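Local coordinates for phosphonomutase (Burkholderia cenocepacia J2315, PDB 4MG4), which is a phosphonomutase of the phosphoenolpyruvate phosphomutase family, built on a closed beta/alpha barrel of the TIM type, at residues Q146-R150 with A151-Y155; T169-D173 with E174-D178; E224-L228 with A229-E233. All coordinates share one frame; numbering follows the deposited sequence. Where two conformers were deposited one is given.

Contact 1: Q146-R150 with A151-Y155; sequences QAADR and AGVDY
Backbone hydrogen bonds do most of the joining between Ala147, Ala148 and Asp149 in the last turn of the helix and the residues that follow it. Ala151 N donates to Ala147 O at 3.1 Å, continuing the helical pattern by one more bond. Gly152 N reaches Asp149 O at 3.0 Å, a bond of shorter span. Val153 N adds a weak but nearly straight bond to Ala148 O, 3.4 Å long with an angle of 171° at the hydrogen. Gly152 is the first residue to leave helical values, and its positive phi of 70° lets the chain fold back over the helix end. Positive phi and the bonds returning into the last turn define a Schellman motif, here at the C-terminal end of helix 134-150, just ahead of barrel strand 156-160.

The apolar contacts centre on Ala148. Its CB lies 3.9 Å from Tyr155 CB and meets the start of the ring obliquely near CD2, while Val153 CG2 is a looser neighbour of the same methyl. With CG anti to the backbone N (chi1 -175°), the Tyr155 ring runs on into the protein, where it touches Ile108 and Ile112 of helix 101-113 and its OH bonds to Ser111.

Polar side chains and a water add further links. A water lies 2.6 Å from Asp149 OD1 and 2.8 Å from Val153 O and bridges them, joining the helical side chain to the backbone beyond the turn. Asp149 OD1 also forms a salt bridge with Arg145. Within the helix itself, the Arg150 side chain folds back along the last turn, one guanidinium face toward Gln146 O.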
ATOM      1  N   GLN A 146      -1.290  17.318  27.448  1.00 16.79           N
ATOM      2  CA  GLN A 146      -2.541  17.819  27.987  1.00 19.05           C
ATOM      3  C   GLN A 146      -3.751  17.277  27.236  1.00 18.16           C
ATOM      4  O   GLN A 146      -4.757  16.901  27.880  1.00 18.80           O
ATOM      5  CB  GLN A 146      -2.494  19.350  28.093  1.00 22.49           C
ATOM      6  CG  GLN A 146      -3.796  19.951  28.556  1.00 27.92           C
ATOM      7  CD  GLN A 146      -3.687  21.459  28.646  1.00 31.37           C
ATOM      8  OE1 GLN A 146      -3.472  22.157  27.630  1.00 34.19           O
ATOM      9  NE2 GLN A 146      -3.789  21.971  29.850  1.00 34.96           N
ATOM     10  N   ALA A 147      -3.678  17.211  25.904  1.00 16.72           N
ATOM     11  CA  ALA A 147      -4.713  16.667  25.101  1.00 16.35           C
ATOM     12  C   ALA A 147      -4.965  15.192  25.446  1.00 16.35           C
ATOM     13  O   ALA A 147      -6.096  14.744  25.582  1.00 15.48           O
ATOM     14  CB  ALA A 147      -4.390  16.829  23.623  1.00 17.45           C
ATOM     15  N   ALA A 148      -3.881  14.424  25.564  1.00 14.75           N
ATOM     16  CA  ALA A 148      -4.033  13.019  25.954  1.00 15.04           C
ATOM     17  C   ALA A 148      -4.620  12.859  27.366  1.00 16.78           C
ATOM     18  O   ALA A 148      -5.438  11.979  27.592  1.00 17.91           O
ATOM     19  CB  ALA A 148      -2.684  12.306  25.853  1.00 14.57           C
ATOM     20  N   ASP A 149      -4.180  13.696  28.284  1.00 17.63           N
ATOM     21  CA  ASP A 149      -4.629  13.636  29.680  1.00 20.18           C
ATOM     22  C   ASP A 149      -6.103  13.990  29.757  1.00 21.92           C
ATOM     23  O   ASP A 149      -6.870  13.301  30.434  1.00 21.56           O
ATOM     24  CB  ASP A 149      -3.795  14.567  30.546  1.00 20.47           C
ATOM     25  CG  ASP A 149      -2.394  14.055  30.806  1.00 21.24           C
ATOM     26  OD1 ASP A 149      -2.002  12.931  30.395  1.00 19.05           O
ATOM     27  OD2 ASP A 149      -1.630  14.797  31.439  1.00 21.77           O
ATOM     28  N   ARG A 150      -6.518  14.992  28.987  1.00 24.03           N
ATOM     29  CA  ARG A 150      -7.966  15.350  28.918  1.00 26.38           C
ATOM     30  C   ARG A 150      -8.853  14.240  28.350  1.00 25.52           C
ATOM     31  O   ARG A 150     -10.000  14.052  28.801  1.00 24.26           O
ATOM     32  CB  ARG A 150      -8.152  16.578  28.068  1.00 30.53           C
ATOM     33  CG  ARG A 150      -7.707  17.844  28.748  1.00 36.32           C
ATOM     34  CD  ARG A 150      -8.244  19.042  27.962  1.00 42.13           C
ATOM     35  NE  ARG A 150      -7.695  19.101  26.597  1.00 45.40           N
ATOM     36  CZ  ARG A 150      -6.729  19.932  26.201  1.00 40.99           C
ATOM     37  NH1 ARG A 150      -6.220  20.811  27.043  1.00 44.59           N
ATOM     38  NH2 ARG A 150      -6.318  19.920  24.947  1.00 34.65           N
ATOM     39  N   ALA A 151      -8.330  13.481  27.381  1.00 21.45           N
ATOM     40  CA  ALA A 151      -9.001  12.312  26.842  1.00 21.19           C
ATOM     41  C   ALA A 151      -9.100  11.123  27.836  1.00 20.83           C
ATOM     42  O   ALA A 151      -9.837  10.170  27.585  1.00 20.73           O
ATOM     43  CB  ALA A 151      -8.318  11.868  25.550  1.00 20.60           C
ATOM     44  N   GLY A 152      -8.341  11.165  28.912  1.00 21.01           N
ATOM     45  CA  GLY A 152      -8.354  10.119  29.926  1.00 22.60           C
ATOM     46  C   GLY A 152      -7.742   8.845  29.408  1.00 23.17           C
ATOM     47  O   GLY A 152      -8.113   7.755  29.835  1.00 24.81           O
ATOM     48  N   VAL A 153      -6.808   8.960  28.463  1.00 20.26           N
ATOM     49  CA  VAL A 153      -6.238   7.765  27.882  1.00 19.80           C
ATOM     50  C   VAL A 153      -4.767   7.563  28.282  1.00 19.65           C
ATOM     51  O   VAL A 153      -4.055   8.538  28.539  1.00 19.75           O
ATOM     52  CB  VAL A 153      -6.328   7.764  26.345  1.00 20.09           C
ATOM     53  CG1 VAL A 153      -7.775   7.628  25.866  1.00 20.67           C
ATOM     54  CG2 VAL A 153      -5.672   8.973  25.732  1.00 20.41           C
ATOM     55  N   ASP A 154      -4.351   6.303  28.274  1.00 17.40           N
ATOM     56  CA  ASP A 154      -2.932   5.883  28.500  1.00 16.92           C
ATOM     57  C   ASP A 154      -2.265   5.949  27.118  1.00 15.08           C
ATOM     58  O   ASP A 154      -2.516   5.112  26.237  1.00 16.00           O
ATOM     59  CB  ASP A 154      -2.926   4.478  29.057  1.00 17.40           C
ATOM     60  CG  ASP A 154      -1.596   4.038  29.598  1.00 20.22           C
ATOM     61  OD1 ASP A 154      -0.583   4.660  29.279  1.00 18.20           O
ATOM     62  OD2 ASP A 154      -1.595   3.022  30.358  1.00 19.43           O
ATOM     63  N   TYR A 155      -1.477   7.000  26.917  1.00 13.09           N
ATOM     64  CA  TYR A 155      -1.000   7.381  25.574  1.00 11.66           C
ATOM     65  C   TYR A 155       0.463   7.742  25.638  1.00 11.54           C
ATOM     66  O   TYR A 155       0.881   8.530  26.503  1.00 12.20           O
ATOM     67  CB  TYR A 155      -1.774   8.592  25.082  1.00 12.13           C
ATOM     68  CG  TYR A 155      -1.504   9.056  23.659  1.00 11.11           C
ATOM     69  CD1 TYR A 155      -2.232   8.576  22.588  1.00 11.29           C
ATOM     70  CD2 TYR A 155      -0.538   9.999  23.382  1.00 11.39           C
ATOM     71  CE1 TYR A 155      -2.007   9.059  21.280  1.00 11.12           C
ATOM     72  CE2 TYR A 155      -0.336  10.508  22.105  1.00 11.21           C
ATOM     73  CZ  TYR A 155      -1.068  10.020  21.043  1.00 11.07           C
ATOM     74  OH  TYR A 155      -0.904  10.490  19.748  1.00 11.09           O
TER
HETATM   75  O   HOH W   1      -2.423  10.792  28.909  1.00 18.33           O

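Contact 2: T169-D173 with E174-D178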
ATOM      1  N   THR A 169      27.650  12.292  10.312  1.00 21.59           N
ATOM      2  CA  THR A 169      28.104  11.315  11.268  1.00 22.79           C
ATOM      3  C   THR A 169      29.450  11.691  11.873  1.00 20.65           C
ATOM      4  O   THR A 169      29.734  11.442  13.049  1.00 20.98           O
ATOM      5  CB  THR A 169      28.226   9.952  10.566  1.00 25.79           C
ATOM      6  OG1 THR A 169      26.952   9.651   9.993  1.00 30.02           O
ATOM      7  CG2 THR A 169      28.642   8.867  11.550  1.00 27.73           C
ATOM      8  N   GLU A 170      30.320  12.257  11.039  1.00 22.57           N
ATOM      9  CA  GLU A 170      31.651  12.565  11.523  1.00 21.49           C
ATOM     10  C   GLU A 170      31.690  13.649  12.602  1.00 21.00           C
ATOM     11  O   GLU A 170      32.725  13.846  13.276  1.00 21.93           O
ATOM     12  CB  GLU A 170      32.524  12.988  10.347  1.00 24.38           C
ATOM     13  CG  GLU A 170      32.140  14.297   9.738  1.00 25.03           C
ATOM     14  CD  GLU A 170      33.032  14.604   8.584  1.00 31.40           C
ATOM     15  OE1 GLU A 170      34.198  15.006   8.858  1.00 33.05           O
ATOM     16  OE2 GLU A 170      32.589  14.397   7.414  1.00 33.39           O
ATOM     17  N   THR A 171      30.564  14.343  12.775  1.00 19.38           N
ATOM     18  CA  THR A 171      30.426  15.373  13.784  1.00 19.12           C
ATOM     19  C   THR A 171      29.724  14.918  15.058  1.00 18.17           C
ATOM     20  O   THR A 171      29.565  15.683  15.974  1.00 18.80           O
ATOM     21  CB  THR A 171      29.664  16.615  13.272  1.00 19.58           C
ATOM     22  OG1 THR A 171      28.274  16.349  13.100  1.00 17.92           O
ATOM     23  CG2 THR A 171      30.229  17.118  11.957  1.00 19.96           C
ATOM     24  N   HIS A 172      29.284  13.673  15.089  1.00 17.48           N
ATOM     25  CA  HIS A 172      28.621  13.138  16.273  1.00 17.02           C
ATOM     26  C   HIS A 172      29.606  12.930  17.378  1.00 18.37           C
ATOM     27  O   HIS A 172      30.540  12.085  17.296  1.00 19.82           O
ATOM     28  CB  HIS A 172      27.978  11.821  15.910  1.00 16.64           C
ATOM     29  CG  HIS A 172      26.914  11.944  14.874  1.00 16.71           C
ATOM     30  ND1 HIS A 172      26.112  10.875  14.518  1.00 17.28           N
ATOM     31  CD2 HIS A 172      26.439  13.012  14.187  1.00 16.19           C
ATOM     32  CE1 HIS A 172      25.248  11.270  13.596  1.00 16.29           C
ATOM     33  NE2 HIS A 172      25.414  12.561  13.391  1.00 17.10           N
ATOM     34  N   ASP A 173      29.407  13.669  18.436  1.00 17.78           N
ATOM     35  CA  ASP A 173      30.323  13.711  19.544  1.00 20.08           C
ATOM     36  C   ASP A 173      29.607  14.054  20.820  1.00 19.17           C
ATOM     37  O   ASP A 173      28.360  14.140  20.839  1.00 17.07           O
ATOM     38  CB  ASP A 173      31.421  14.730  19.231  1.00 21.31           C
ATOM     39  CG  ASP A 173      30.928  16.155  19.131  1.00 23.53           C
ATOM     40  OD1 ASP A 173      29.725  16.476  19.347  1.00 21.52           O
ATOM     41  OD2 ASP A 173      31.811  16.997  18.802  1.00 31.23           O
ATOM     42  N   GLU A 174      30.383  14.273  21.880  1.00 21.26           N
ATOM     43  CA  GLU A 174      29.792  14.566  23.193  1.00 22.29           C
ATOM     44  C   GLU A 174      29.002  15.844  23.215  1.00 20.12           C
ATOM     45  O   GLU A 174      27.985  15.905  23.933  1.00 18.64           O
ATOM     46  CB  GLU A 174      30.862  14.597  24.314  1.00 28.50           C
ATOM     47  CG  GLU A 174      30.338  14.270  25.721  1.00 33.01           C
ATOM     48  CD  GLU A 174      31.456  14.299  26.788  1.00 42.45           C
ATOM     49  OE1 GLU A 174      31.507  15.260  27.584  1.00 47.99           O
ATOM     50  OE2 GLU A 174      32.316  13.378  26.829  1.00 50.72           O
ATOM     51  N   ARG A 175      29.434  16.896  22.492  0.50 18.79           N
ATOM     52  CA  ARG A 175      28.635  18.153  22.408  0.50 18.39           C
ATOM     53  C   ARG A 175      27.210  17.929  21.856  0.50 17.97           C
ATOM     54  O   ARG A 175      26.222  18.551  22.314  0.50 17.41           O
ATOM     55  CB  ARG A 175      29.326  19.225  21.537  0.50 18.73           C
ATOM     56  CG  ARG A 175      30.568  19.872  22.140  0.50 18.27           C
ATOM     57  CD  ARG A 175      31.293  20.831  21.149  0.50 18.18           C
ATOM     58  NE  ARG A 175      31.864  20.174  19.943  0.50 17.74           N
ATOM     59  CZ  ARG A 175      32.425  20.813  18.889  0.50 17.61           C
ATOM     60  NH1 ARG A 175      32.562  22.113  18.828  0.50 17.12           N
ATOM     61  NH2 ARG A 175      32.861  20.137  17.879  0.50 17.25           N
ATOM     62  N   LEU A 176      27.104  17.095  20.821  1.00 17.19           N
ATOM     63  CA  LEU A 176      25.784  16.754  20.289  1.00 16.03           C
ATOM     64  C   LEU A 176      25.005  15.863  21.232  1.00 14.57           C
ATOM     65  O   LEU A 176      23.798  16.048  21.416  1.00 13.36           O
ATOM     66  CB  LEU A 176      25.856  16.086  18.911  1.00 17.05           C
ATOM     67  CG  LEU A 176      26.166  16.953  17.719  1.00 19.86           C
ATOM     68  CD1 LEU A 176      25.846  16.179  16.457  1.00 19.82           C
ATOM     69  CD2 LEU A 176      25.388  18.229  17.702  1.00 20.27           C
ATOM     70  N   LEU A 177      25.699  14.970  21.925  1.00 14.02           N
ATOM     71  CA  LEU A 177      25.028  14.136  22.927  1.00 14.62           C
ATOM     72  C   LEU A 177      24.503  15.032  24.070  1.00 14.42           C
ATOM     73  O   LEU A 177      23.393  14.880  24.564  1.00 13.72           O
ATOM     74  CB  LEU A 177      26.002  13.078  23.492  1.00 16.36           C
ATOM     75  CG  LEU A 177      25.513  12.385  24.777  1.00 19.67           C
ATOM     76  CD1 LEU A 177      24.337  11.534  24.415  1.00 19.81           C
ATOM     77  CD2 LEU A 177      26.653  11.548  25.381  1.00 21.96           C
ATOM     78  N   ASP A 178      25.308  16.013  24.490  1.00 14.63           N
ATOM     79  CA  ASP A 178      24.871  16.888  25.552  1.00 15.37           C
ATOM     80  C   ASP A 178      23.654  17.706  25.132  1.00 14.03           C
ATOM     81  O   ASP A 178      22.745  17.923  25.953  1.00 14.76           O
ATOM     82  CB  ASP A 178      26.017  17.805  26.001  1.00 17.20           C
ATOM     83  CG  ASP A 178      27.087  17.049  26.747  1.00 19.53           C
ATOM     84  OD1 ASP A 178      26.829  15.944  27.277  1.00 21.94           O
ATOM     85  OD2 ASP A 178      28.220  17.614  26.817  1.00 24.97           O
TER
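Asp173 grips the first turn of the following helix with both its backbone carbonyl and its carboxylate, and this is the tight part of the contact. Asp173 O accepts from Leu177 N at 3.0 Å. On the side chain, OD1 takes the N-H of Leu176 at 3.1 Å; the bond is nearly straight, 163° at the hydrogen, and meets the oxygen almost along its C-O axis. The torsion explains the reach: CG stands between the backbone N and the carbonyl carbon (chi1 65°), which turns the carboxylate back over the amides of the opening turn.

Packed beside these capping bonds is Leu176. Its CD1 lies 3.8 Å from Thr171 O and 3.9 Å from His172 CD2, approaching the imidazole obliquely, and the same side chain also touches Val163, Phe164 and Ala167. Thr169 CA lies over the centre of one face of the His172 ring. The ring's NE2 bonds to Ala167 O, while Phe164 meets it edge-to-face.

Asp173 is thus the N-cap of helix 174-190, the helix that follows barrel strand 156-160, and the preceding 169-171 segment is a short 3-10 turn. The carboxylate would be expected to gain from the positive end of the helix dipole.

The outer side is much looser. In the conformer given, Asp173 OD2 forms a salt bridge with Arg175, accepting from NE and NH2 through two weak bonds, each 3.4 Å. The oxygen lies at the edge of the guanidinium and in its plane, yet the carboxylate plane is turned 53° from that group, so the two do not form a flat paired arrangement. The Arg175 side chain has two conformers, so this bridge need not be held in both, and Glu174 beside it is exposed.

Contact 3: E224-L228 with A229-E233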
ATOM      1  N   GLU A 224      23.653  -3.005   8.964  1.00 39.01           N
ATOM      2  CA  GLU A 224      23.757  -4.245   9.704  1.00 38.69           C
ATOM      3  C   GLU A 224      24.208  -3.981  11.141  1.00 37.47           C
ATOM      4  O   GLU A 224      23.855  -4.760  12.020  1.00 37.02           O
ATOM      5  CB  GLU A 224      24.760  -5.214   9.041  1.00 39.14           C
ATOM      6  N   THR A 225      24.990  -2.912  11.355  1.00 37.70           N
ATOM      7  CA  THR A 225      25.540  -2.567  12.688  1.00 37.70           C
ATOM      8  C   THR A 225      25.083  -1.195  13.242  1.00 34.42           C
ATOM      9  O   THR A 225      24.786  -0.258  12.480  1.00 38.81           O
ATOM     10  CB  THR A 225      27.098  -2.590  12.706  1.00 43.03           C
ATOM     11  OG1 THR A 225      27.613  -1.321  12.281  1.00 52.43           O
ATOM     12  CG2 THR A 225      27.633  -3.671  11.796  1.00 43.67           C
ATOM     13  N   PRO A 226      24.961  -1.081  14.583  1.00 27.37           N
ATOM     14  CA  PRO A 226      24.911  -2.187  15.531  1.00 24.66           C
ATOM     15  C   PRO A 226      23.690  -3.061  15.320  1.00 22.87           C
ATOM     16  O   PRO A 226      22.650  -2.603  14.764  1.00 21.79           O
ATOM     17  CB  PRO A 226      24.849  -1.496  16.911  1.00 25.48           C
ATOM     18  CG  PRO A 226      25.176  -0.043  16.673  1.00 27.39           C
ATOM     19  CD  PRO A 226      24.822   0.232  15.243  1.00 27.62           C
ATOM     20  N   THR A 227      23.779  -4.313  15.795  1.00 19.73           N
ATOM     21  CA  THR A 227      22.686  -5.260  15.643  1.00 19.06           C
ATOM     22  C   THR A 227      21.673  -5.063  16.746  1.00 17.95           C
ATOM     23  O   THR A 227      21.944  -4.339  17.718  1.00 17.61           O
ATOM     24  CB  THR A 227      23.160  -6.713  15.784  1.00 20.27           C
ATOM     25  OG1 THR A 227      23.731  -6.832  17.099  1.00 18.78           O
ATOM     26  CG2 THR A 227      24.194  -7.077  14.742  1.00 21.12           C
ATOM     27  N   LEU A 228      20.521  -5.736  16.641  1.00 19.54           N
ATOM     28  CA  LEU A 228      19.510  -5.667  17.689  1.00 20.52           C
ATOM     29  C   LEU A 228      20.066  -6.090  19.039  1.00 18.28           C
ATOM     30  O   LEU A 228      19.790  -5.470  20.059  1.00 16.10           O
ATOM     31  CB  LEU A 228      18.275  -6.550  17.409  1.00 25.33           C
ATOM     32  CG  LEU A 228      17.237  -6.377  18.537  1.00 29.11           C
ATOM     33  CD1 LEU A 228      15.770  -6.219  18.101  1.00 31.85           C
ATOM     34  CD2 LEU A 228      17.347  -7.447  19.611  1.00 34.19           C
ATOM     35  N   ALA A 229      20.817  -7.200  19.058  1.00 16.09           N
ATOM     36  CA  ALA A 229      21.368  -7.683  20.322  1.00 14.80           C
ATOM     37  C   ALA A 229      22.347  -6.658  20.918  1.00 13.83           C
ATOM     38  O   ALA A 229      22.431  -6.495  22.140  1.00 13.74           O
ATOM     39  CB  ALA A 229      22.052  -9.022  20.116  1.00 15.81           C
ATOM     40  N   GLU A 230      23.145  -6.019  20.070  1.00 14.15           N
ATOM     41  CA  GLU A 230      24.064  -4.992  20.547  1.00 14.36           C
ATOM     42  C   GLU A 230      23.312  -3.807  21.124  1.00 13.92           C
ATOM     43  O   GLU A 230      23.579  -3.369  22.206  1.00 13.66           O
ATOM     44  CB  GLU A 230      24.995  -4.499  19.431  1.00 15.47           C
ATOM     45  CG  GLU A 230      26.004  -5.583  19.076  1.00 16.53           C
ATOM     46  CD  GLU A 230      26.963  -5.221  17.964  1.00 20.21           C
ATOM     47  OE1 GLU A 230      26.462  -4.668  16.960  1.00 20.29           O
ATOM     48  OE2 GLU A 230      28.211  -5.494  18.115  1.00 20.93           O
ATOM     49  N   LEU A 231      22.372  -3.296  20.360  1.00 14.45           N
ATOM     50  CA  LEU A 231      21.534  -2.194  20.882  1.00 14.30           C
ATOM     51  C   LEU A 231      20.869  -2.504  22.241  1.00 13.47           C
ATOM     52  O   LEU A 231      20.893  -1.673  23.198  1.00 14.00           O
ATOM     53  CB  LEU A 231      20.494  -1.812  19.831  1.00 16.01           C
ATOM     54  CG  LEU A 231      21.073  -1.201  18.576  1.00 16.93           C
ATOM     55  CD1 LEU A 231      19.950  -0.958  17.572  1.00 18.13           C
ATOM     56  CD2 LEU A 231      21.830   0.092  18.859  1.00 17.09           C
ATOM     57  N   ALA A 232      20.311  -3.704  22.386  1.00 13.54           N
ATOM     58  CA  ALA A 232      19.738  -4.151  23.638  1.00 13.54           C
ATOM     59  C   ALA A 232      20.765  -4.103  24.777  1.00 14.22           C
ATOM     60  O   ALA A 232      20.497  -3.611  25.862  1.00 13.95           O
ATOM     61  CB  ALA A 232      19.180  -5.584  23.539  1.00 14.36           C
ATOM     62  N   GLU A 233      21.974  -4.618  24.517  1.00 13.49           N
ATOM     63  CA  GLU A 233      23.024  -4.580  25.488  1.00 14.01           C
ATOM     64  C   GLU A 233      23.482  -3.172  25.880  1.00 13.64           C
ATOM     65  O   GLU A 233      23.909  -2.992  27.018  1.00 14.30           O
ATOM     66  CB  GLU A 233      24.219  -5.490  25.034  1.00 14.32           C
ATOM     67  CG  GLU A 233      25.297  -5.690  26.097  1.00 15.19           C
ATOM     68  CD  GLU A 233      26.439  -4.674  26.124  1.00 14.95           C
ATOM     69  OE1 GLU A 233      26.921  -4.239  25.053  1.00 15.64           O
ATOM     70  OE2 GLU A 233      26.816  -4.270  27.199  1.00 16.30           O
TER
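The backbone enters the helix through a nearly linear bond, Leu231 N to Thr227 O at 2.9 Å and 179° at the hydrogen, followed by Ala232 N to Leu228 O at 3.0 Å. Thr227 is the N-cap of helix 228-234, and with Glu230 it forms a capping box in which each residue's side chain accepts from the other's backbone N-H.

In one direction, Glu230 N donates to Thr227 OG1 at 3.1 Å; a chi1 of 60° tucks that hydroxyl in over the first turn. In the other, Glu230 OE1 accepts from Thr227 N at 2.9 Å through its anti lone pair, the one directed away from the other oxygen. The chi1 of Glu230 (-71°) sends its chain back toward Thr227, and the extended run beyond CG supplies the reach. A weak bond from Thr227 OG1 to the same oxygen is a third, slack link.

Pro226, which follows a cis peptide bond, packs beside the box. Its ring and the Leu231 side chain cross at about a right angle, with Pro226 CB 3.9 Å from Leu231 CD2. Leu231 continues inward onto Ile239 of barrel strand 238-240, as does Leu228, so the apolar face of this short helix rests on the barrel. Glu230 OE1, besides its bond to Thr227 N, comes within 3.3 Å of Pro226 CA.

In the fold
Followed from the N terminus, the three contacts come in series along the beta/alpha barrel, and none nests within or crosses another. Contact 1 turns the chain from helix 134-150 into strand 156-160. Contact 2 comes after that strand, where the loop passes into helix 174-190; together they frame the fifth strand of the barrel. Contact 3 lies farther on, between the seventh strand, 217-220, and helix 228-234, which leads to the eighth, 238-240. The centres of contacts 2 and 3 are about 20 Å apart, whereas contacts 1 and 3, about 34 Å apart, lie on opposite sides of the chain's centre. No two of them touch.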